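Local coordinates for geranyltranstransferase (Marinomonas sp. MED121, PDB 4F62), which probably condenses allylic diphosphates with isopentenyl diphosphate to build longer prenyl diphosphates such as farnesyl diphosphate, at residues S64-T67 with D68-A71; G197-P201 with E202-K206. All blocks are in the same frame, centred on the assembly; numbering follows the deposited sequence.

Contact 1: residues S64-T67 with D68-A71; sequences SSLT and DASA
Ser-70 turns its hydroxyl back along the helix onto the carbonyl of Leu-66, one turn earlier, and OG donates to Leu-66 O over 2.7 Å. The bond runs nearly along the C=O axis, whereas the backbone Ser-70 N, 3.0 Å from the same Leu-66 O, comes in from above the carbonyl plane, so two donors of one residue grip a single oxygen. The torsion explains it: OG lies anti to the carbonyl carbon of Ser-70 (chi1 -58°) and thus beside its own backbone N. This is the tightly packed part. Leu-66 reaches Ala-69 CB with CD2 at 4.3 Å, and its side chain also packs on Leu-136 and Leu-140 of helix 134-148, while Thr-67 and Ala-71 meet Tyr-54 of helix 48-60. Asp-68 is also buried; its OD1 takes a salt bridge from Arg-15 and a hydrogen bond from Tyr-54, a pairing that probably favours the charged carboxylate.

The start of the helix is looser. Ser-65 is exposed and its CB is directed away from the following turn, and Ser-64, at the N-cap, hands its OG to Asp-62 O instead of capping. Order there comes from Ser-64 O, which accepts both Thr-67 N and Asp-68 N, the latter at 3.1 Å, and from Ser-64 N, which donates to Thr-67 OG1 at 2.9 Å; that hydroxyl is also bonded to Ser-195. Together these bonds shape the first two turns of helix 65-86, with half a capping box (the bond from Ser-64 N, without its reciprocal) and a serine hydroxyl-to-carbonyl (i to i-4) bond, within the all-helical isoprenoid synthase fold.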
loop_
_atom_site.group_PDB
_atom_site.type_symbol
_atom_site.label_atom_id
_atom_site.label_comp_id
_atom_site.label_asym_id
_atom_site.label_seq_id
_atom_site.Cartn_x
_atom_site.Cartn_y
_atom_site.Cartn_z
ATOM N N SER A 64 -20.144 6.331 9.420
ATOM C CA SER A 64 -19.565 7.640 9.154
ATOM C C SER A 64 -18.740 7.601 7.884
ATOM O O SER A 64 -18.562 6.539 7.299
ATOM C CB SER A 64 -18.654 8.053 10.313
ATOM O OG SER A 64 -19.411 8.238 11.490
ATOM N N SER A 65 -18.221 8.756 7.473
ATOM C CA SER A 65 -17.417 8.822 6.259
ATOM C C SER A 65 -16.191 7.912 6.357
ATOM O O SER A 65 -15.841 7.234 5.384
ATOM C CB SER A 65 -17.027 10.271 5.931
ATOM O OG SER A 65 -16.187 10.809 6.934
ATOM N N LEU A 66 -15.557 7.861 7.530
ATOM C CA LEU A 66 -14.419 6.954 7.711
ATOM C C LEU A 66 -14.839 5.485 7.788
ATOM O O LEU A 66 -14.001 4.596 7.643
ATOM C CB LEU A 66 -13.539 7.334 8.921
ATOM C CG LEU A 66 -12.736 8.644 8.784
ATOM C CD1 LEU A 66 -11.940 8.941 10.053
ATOM C CD2 LEU A 66 -11.797 8.578 7.593
ATOM N N THR A 67 -16.118 5.210 8.019
ATOM C CA THR A 67 -16.570 3.819 7.923
ATOM C C THR A 67 -16.594 3.408 6.454
ATOM O O THR A 67 -16.191 2.293 6.086
ATOM C CB THR A 67 -17.994 3.632 8.481
ATOM O OG1 THR A 67 -18.130 4.321 9.730
ATOM C CG2 THR A 67 -18.284 2.161 8.678
ATOM N N ASP A 68 -17.110 4.310 5.616
ATOM C CA ASP A 68 -17.049 4.129 4.163
ATOM C C ASP A 68 -15.611 3.956 3.684
ATOM O O ASP A 68 -15.312 3.032 2.920
ATOM C CB ASP A 68 -17.684 5.321 3.435
ATOM C CG ASP A 68 -19.194 5.267 3.443
ATOM O OD1 ASP A 68 -19.759 4.149 3.366
ATOM O OD2 ASP A 68 -19.817 6.342 3.539
ATOM N N ALA A 69 -14.720 4.840 4.133
ATOM C CA ALA A 69 -13.311 4.737 3.741
ATOM C C ALA A 69 -12.695 3.405 4.176
ATOM O O ALA A 69 -11.944 2.764 3.424
ATOM C CB ALA A 69 -12.515 5.915 4.304
ATOM N N SER A 70 -13.024 2.958 5.382
ATOM C CA SER A 70 -12.491 1.674 5.865
ATOM C C SER A 70 -13.029 0.486 5.086
ATOM O O SER A 70 -12.271 -0.434 4.712
ATOM C CB SER A 70 -12.823 1.481 7.348
ATOM O OG SER A 70 -12.287 2.541 8.132
ATOM N N ALA A 71 -14.347 0.482 4.876
ATOM C CA ALA A 71 -14.980 -0.646 4.218
ATOM C C ALA A 71 -14.400 -0.752 2.825
ATOM O O ALA A 71 -14.051 -1.840 2.373
ATOM C CB ALA A 71 -16.496 -0.453 4.154
#

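Contact 2: residues G197-P201 with E202-K206; sequences GQVKP and EQLAK
The amide oxygen of Gln-203 reaches back past the start of its helix to the main chain of Lys-200, where Lys-200 N donates to Gln-203 OE1 at 3.0 Å. The N-H points almost straight at the oxygen (167°), yet the donor sits well above the plane of the amide, 46° out of it. Gln-203 CG is anti to its own carbonyl carbon (chi1 -62°) and the chain runs extended beyond it, which carries the amide to the N-cap residue. With Pro-201 at N1, this is the N3 half of a capping box. The same residue's carbonyl, Lys-200 O, receives Leu-204 N at 3.1 Å, and Pro-201 O receives Ala-205 N, the first i to i+4 bonds of helix 201-226.

Around this bond the side chains close in. Val-199 and Gln-203 lie alongside each other, running opposite ways, with Val-199 CG2 3.4 Å from Gln-203 OE1 and 4.0 Å from Leu-204 CD1. The Lys-200 chain passes at a slant by the amide end of Gln-203, its CG 3.7 Å from Gln-203 OE1, and bends at its last torsion, bringing Lys-200 NZ within 3.2 Å of Gln-203 NE2, though two donors cannot bond each other. Lys-200 NZ is 5.0 Å from Glu-202 OE1, so the opposite charges are near but not in contact. An alanine in place of Gln-203 would remove the amide, and Lys-200 N would probably be left without this acceptor while Val-199 lost part of its cover.

Pro-201 and Glu-202 lie at the exposed surface. Inward, Val-199 rests on Ala-193 and Leu-194 of helix 170-194, and Leu-204 on Arg-190 and Ala-193 of the same helix, while Gln-203 meets Phe-276 in the loop after helix 249-273. The turn thus joins helix 170-194 to the opening of helix 201-226.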
loop_
_atom_site.group_PDB
_atom_site.type_symbol
_atom_site.label_atom_id
_atom_site.label_comp_id
_atom_site.label_asym_id
_atom_site.label_seq_id
_atom_site.Cartn_x
_atom_site.Cartn_y
_atom_site.Cartn_z
ATOM N N GLY A 197 -15.739 7.000 16.042
ATOM C CA GLY A 197 -15.203 8.013 16.940
ATOM C C GLY A 197 -15.710 7.849 18.367
ATOM O O GLY A 197 -15.553 8.745 19.195
ATOM N N GLN A 198 -16.307 6.693 18.654
ATOM C CA GLN A 198 -17.025 6.464 19.912
ATOM C C GLN A 198 -16.694 5.156 20.634
ATOM O O GLN A 198 -17.201 4.919 21.735
ATOM C CB GLN A 198 -18.537 6.446 19.652
ATOM C CG GLN A 198 -19.213 7.786 19.570
ATOM C CD GLN A 198 -20.718 7.643 19.614
ATOM O OE1 GLN A 198 -21.238 6.629 20.088
ATOM N NE2 GLN A 198 -21.429 8.651 19.116
ATOM N N VAL A 199 -15.895 4.288 20.022
ATOM C CA VAL A 199 -15.687 2.958 20.611
ATOM C C VAL A 199 -14.863 3.009 21.902
ATOM O O VAL A 199 -13.929 3.798 22.029
ATOM C CB VAL A 199 -15.076 1.944 19.605
ATOM C CG1 VAL A 199 -13.619 2.265 19.328
ATOM C CG2 VAL A 199 -15.226 0.516 20.114
ATOM N N LYS A 200 -15.245 2.182 22.868
ATOM C CA LYS A 200 -14.543 2.108 24.139
ATOM C C LYS A 200 -13.683 0.858 24.096
ATOM O O LYS A 200 -14.005 -0.082 23.359
ATOM C CB LYS A 200 -15.547 2.052 25.293
ATOM C CG LYS A 200 -16.728 2.989 25.115
ATOM C CD LYS A 200 -17.450 3.225 26.435
ATOM C CE LYS A 200 -18.861 3.767 26.222
ATOM N NZ LYS A 200 -19.824 2.680 25.873
ATOM N N PRO A 201 -12.584 0.839 24.877
ATOM C CA PRO A 201 -11.623 -0.272 24.795
ATOM C C PRO A 201 -12.263 -1.633 25.062
ATOM O O PRO A 201 -11.899 -2.621 24.418
ATOM C CB PRO A 201 -10.612 0.054 25.902
ATOM C CG PRO A 201 -10.741 1.532 26.120
ATOM C CD PRO A 201 -12.195 1.830 25.898
ATOM N N GLU A 202 -13.199 -1.673 26.006
ATOM C CA GLU A 202 -13.906 -2.901 26.345
ATOM C C GLU A 202 -14.738 -3.437 25.168
ATOM O O GLU A 202 -14.751 -4.640 24.909
ATOM C CB GLU A 202 -14.772 -2.677 27.592
ATOM C CG GLU A 202 -16.069 -3.472 27.624
ATOM C CD GLU A 202 -17.278 -2.643 27.206
ATOM O OE1 GLU A 202 -17.175 -1.393 27.214
ATOM O OE2 GLU A 202 -18.330 -3.240 26.874
ATOM N N GLN A 203 -15.425 -2.546 24.455
ATOM C CA GLN A 203 -16.177 -2.949 23.268
ATOM C C GLN A 203 -15.246 -3.487 22.189
ATOM O O GLN A 203 -15.583 -4.431 21.478
ATOM C CB GLN A 203 -16.968 -1.777 22.695
ATOM C CG GLN A 203 -18.016 -1.201 23.610
ATOM C CD GLN A 203 -18.539 0.126 23.090
ATOM O OE1 GLN A 203 -17.865 0.804 22.314
ATOM N NE2 GLN A 203 -19.745 0.499 23.507
ATOM N N LEU A 204 -14.068 -2.882 22.064
ATOM C CA LEU A 204 -13.121 -3.277 21.029
ATOM C C LEU A 204 -12.541 -4.666 21.317
ATOM O O LEU A 204 -12.315 -5.466 20.405
ATOM C CB LEU A 204 -12.015 -2.222 20.905
ATOM C CG LEU A 204 -11.311 -2.014 19.564
ATOM C CD1 LEU A 204 -12.301 -1.652 18.473
ATOM C CD2 LEU A 204 -10.244 -0.920 19.713
ATOM N N ALA A 205 -12.313 -4.958 22.594
ATOM C CA ALA A 205 -11.847 -6.281 22.993
ATOM C C ALA A 205 -12.866 -7.385 22.657
ATOM O O ALA A 205 -12.495 -8.477 22.199
ATOM C CB ALA A 205 -11.517 -6.292 24.474
ATOM N N LYS A 206 -14.147 -7.099 22.884
ATOM C CA LYS A 206 -15.211 -8.037 22.531
ATOM C C LYS A 206 -15.257 -8.255 21.024
ATOM O O LYS A 206 -15.432 -9.382 20.559
ATOM C CB LYS A 206 -16.566 -7.531 23.032
ATOM C CG LYS A 206 -16.709 -7.487 24.546
ATOM C CD LYS A 206 -17.913 -6.637 24.938
ATOM C CE LYS A 206 -17.978 -6.409 26.440
ATOM N NZ LYS A 206 -18.022 -7.702 27.174
#

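Both contacts mark the beginning of a long helix: contact 1 opens helix 65-86, and contact 2, much later in the chain, opens helix 201-226. Their centres lie about 17 Å apart and their nearest atoms about 6 Å, so they do not touch. The end of helix 170-194 and the residue after it serve both: Ser-195 meets contact 1, Ala-193 and Leu-194 contact 2, so the two helix starts are linked through one common element of the subunit. Contact 1 is mostly buried, contact 2 largely at the surface. Both belong to the same polyprenyl synthetase family region, as two helix starts of one all-helical subunit, and neither is touched by the partner chain.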